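Local coordinates for protein putative transcriptional regulator (Bacillus cytotoxicus NVH 391-98, PDB 3K4H) that is a putative LacI-family transcriptional regulator that probably binds DNA and holds a glucose-containing glycan between the two lobes of its sugar-binding fold, at residues L13-P16 against A22-N25. Residues are numbered along the deposited sequence; the frame is centred on the assembly and turned at random.
Sequences LVMP and AFQN. With GLC (alpha-D-glucopyranose), chain C.
Selenomethionine Met15 and Ala22 face each other where strand 10-14 of a parallel sheet ends, in the periplasmic-binding-protein-like fold of a putative LacI regulator, and the chain turns back through the short helix 19-22. Both CB atoms point across the gap, and the backbones stay well apart, with 7.0 Å between the CA atoms of Met15 and Ala22. Met15 fills that space with a flexible chain. Its chi1 of -108° puts CG of Met15 against the methyl CB of Ala22 at 3.4 Å, and the bend at chi2 (101°) turns SE so that it too lies beside that methyl, 3.9 Å from CB of Ala22. Alanine suits its place because its single methyl lets the long neighbour lie against it; Phe28 and Ile32 of helix 27-41 also touch Met15, making the junction an apolar one. Phe23 adds a looser contact from the exposed side: its ring swings back so that CE2 comes within 4.5 Å of Met15 SE, an oblique approach.

Ala22 to Asn25 form a type I beta turn, closed by Asn25 N donating to Ala22 O at 3.0 Å. Asn25, a glycan-pocket residue, suits the turn's end because its amide can serve two sides. OD1 accepts from the backbone N of Phe27 at the entry to helix 27-41, and ND2 donates to Asp200, which itself hydrogen-bonds the glucose. With CG of Asn25 anti to its own N (chi1 -174°), the amide extends toward the sugar, where ND2 of Asn25 lies 3.7 Å from C1 of the glucose.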
ATOM      1  N   LEU A  13      -6.290  23.420  -5.692  1.00 46.19           N
ATOM      2  CA  LEU A  13      -5.977  22.267  -6.486  1.00 45.69           C
ATOM      3  C   LEU A  13      -4.820  22.632  -7.364  1.00 46.61           C
ATOM      4  O   LEU A  13      -4.809  23.718  -7.951  1.00 47.15           O
ATOM      5  CB  LEU A  13      -7.177  21.868  -7.328  1.00 44.56           C
ATOM      6  CG  LEU A  13      -8.521  21.728  -6.640  1.00 40.38           C
ATOM      7  CD1 LEU A  13      -9.557  21.342  -7.675  1.00 44.94           C
ATOM      8  CD2 LEU A  13      -8.501  20.716  -5.476  1.00 44.69           C
ATOM      9  N   VAL A  14      -3.844  21.739  -7.454  1.00 47.10           N
ATOM     10  CA  VAL A  14      -2.724  21.963  -8.334  1.00 48.76           C
ATOM     11  C   VAL A  14      -2.598  20.821  -9.322  1.00 51.87           C
ATOM     12  O   VAL A  14      -2.535  19.645  -8.947  1.00 50.59           O
ATOM     13  CB  VAL A  14      -1.417  22.175  -7.555  1.00 48.45           C
ATOM     14  CG1 VAL A  14      -0.266  22.430  -8.492  1.00 40.30           C
ATOM     15  CG2 VAL A  14      -1.558  23.334  -6.608  1.00 40.89           C
HETATM   16  N   MSE A  15      -2.585  21.196 -10.598  1.00 56.58           N
HETATM   17  CA  MSE A  15      -2.353  20.272 -11.677  1.00 61.41           C
HETATM   18  C   MSE A  15      -0.872  20.060 -12.029  1.00 60.79           C
HETATM   19  O   MSE A  15      -0.008  20.812 -11.589  1.00 60.30           O
HETATM   20  CB  MSE A  15      -3.113  20.759 -12.879  1.00 68.11           C
HETATM   21  CG  MSE A  15      -4.294  19.904 -13.168  1.00 59.18           C
HETATM   22 SE   MSE A  15      -6.040  20.589 -12.587  1.00 80.51          SE
HETATM   23  CE  MSE A  15      -6.548  18.935 -11.704  1.00 57.63           C
ATOM     24  N   PRO A  16      -0.563  19.030 -12.817  1.00 61.36           N
ATOM     25  CA  PRO A  16       0.796  18.896 -13.334  1.00 61.71           C
ATOM     26  C   PRO A  16       1.072  19.853 -14.479  1.00 62.56           C
ATOM     27  O   PRO A  16       2.221  20.014 -14.859  1.00 63.31           O
ATOM     28  CB  PRO A  16       0.859  17.470 -13.842  1.00 61.40           C
ATOM     29  CG  PRO A  16      -0.391  16.841 -13.459  1.00 39.70           C
ATOM     30  CD  PRO A  16      -1.379  17.846 -13.135  1.00 61.33           C
ATOM     31  N   ALA A  22      -5.063  19.454 -18.559  1.00 64.94           N
ATOM     32  CA  ALA A  22      -5.599  18.507 -17.581  1.00 63.19           C
ATOM     33  C   ALA A  22      -7.018  18.023 -17.894  1.00 61.91           C
ATOM     34  O   ALA A  22      -7.331  16.858 -17.722  1.00 62.55           O
ATOM     35  CB  ALA A  22      -5.554  19.110 -16.199  1.00 63.02           C
ATOM     36  N   PHE A  23      -7.873  18.922 -18.358  1.00 59.86           N
ATOM     37  CA  PHE A  23      -9.278  18.631 -18.513  1.00 57.36           C
ATOM     38  C   PHE A  23      -9.546  17.869 -19.784  1.00 55.55           C
ATOM     39  O   PHE A  23     -10.677  17.487 -20.072  1.00 55.73           O
ATOM     40  CB  PHE A  23     -10.068  19.936 -18.455  1.00 57.63           C
ATOM     41  CG  PHE A  23     -10.439  20.351 -17.052  1.00 70.09           C
ATOM     42  CD1 PHE A  23     -11.612  21.037 -16.802  1.00 57.89           C
ATOM     43  CD2 PHE A  23      -9.629  20.018 -15.970  1.00 57.66           C
ATOM     44  CE1 PHE A  23     -11.951  21.384 -15.490  1.00 70.28           C
ATOM     45  CE2 PHE A  23      -9.975  20.369 -14.677  1.00 69.59           C
ATOM     46  CZ  PHE A  23     -11.120  21.042 -14.437  1.00 57.26           C
ATOM     47  N   GLN A  24      -8.494  17.644 -20.552  1.00 54.02           N
ATOM     48  CA  GLN A  24      -8.596  16.859 -21.763  1.00 52.25           C
ATOM     49  C   GLN A  24      -8.386  15.422 -21.371  1.00 51.35           C
ATOM     50  O   GLN A  24      -8.656  14.508 -22.153  1.00 52.29           O
ATOM     51  CB  GLN A  24      -7.523  17.260 -22.745  1.00 51.69           C
ATOM     52  CG  GLN A  24      -7.911  18.326 -23.656  1.00 55.94           C
ATOM     53  CD  GLN A  24      -6.707  18.978 -24.300  1.00 53.05           C
ATOM     54  OE1 GLN A  24      -6.823  19.626 -25.344  1.00 56.79           O
ATOM     55  NE2 GLN A  24      -5.546  18.827 -23.677  1.00 56.40           N
ATOM     56  N   ASN A  25      -7.865  15.230 -20.168  1.00 49.39           N
ATOM     57  CA  ASN A  25      -7.664  13.904 -19.643  1.00 48.32           C
ATOM     58  C   ASN A  25      -8.794  13.545 -18.695  1.00 47.94           C
ATOM     59  O   ASN A  25      -9.001  14.236 -17.709  1.00 48.28           O
ATOM     60  CB  ASN A  25      -6.311  13.789 -18.940  1.00 47.82           C
ATOM     61  CG  ASN A  25      -6.032  12.379 -18.506  1.00 43.55           C
ATOM     62  OD1 ASN A  25      -6.956  11.660 -18.149  1.00 48.51           O
ATOM     63  ND2 ASN A  25      -4.786  11.960 -18.562  1.00 47.80           N
TER
HETATM   64  C1  GLC C   1      -3.357  10.160 -15.726  0.80 67.14           C
HETATM   65  C2  GLC C   1      -3.067  11.420 -14.928  0.80 65.21           C
HETATM   66  C3  GLC C   1      -2.194  11.084 -13.741  0.80 67.30           C
HETATM   67  C4  GLC C   1      -2.991  10.101 -12.903  0.80 65.06           C
HETATM   68  C5  GLC C   1      -3.132   8.791 -13.682  0.80 67.42           C
HETATM   69  C6  GLC C   1      -4.014   7.798 -12.901  0.80 65.26           C
HETATM   70  O1  GLC C   1      -2.218   9.824 -16.475  0.80 65.50           O
HETATM   71  O2  GLC C   1      -2.391  12.344 -15.746  0.80 67.57           O
HETATM   72  O3  GLC C   1      -1.855  12.266 -13.042  0.80 65.33           O
HETATM   73  O4  GLC C   1      -2.374   9.846 -11.660  0.80 67.28           O
HETATM   74  O5  GLC C   1      -3.714   9.024 -14.951  0.80 65.29           O
HETATM   75  O6  GLC C   1      -3.687   6.454 -13.172  0.80 67.43           O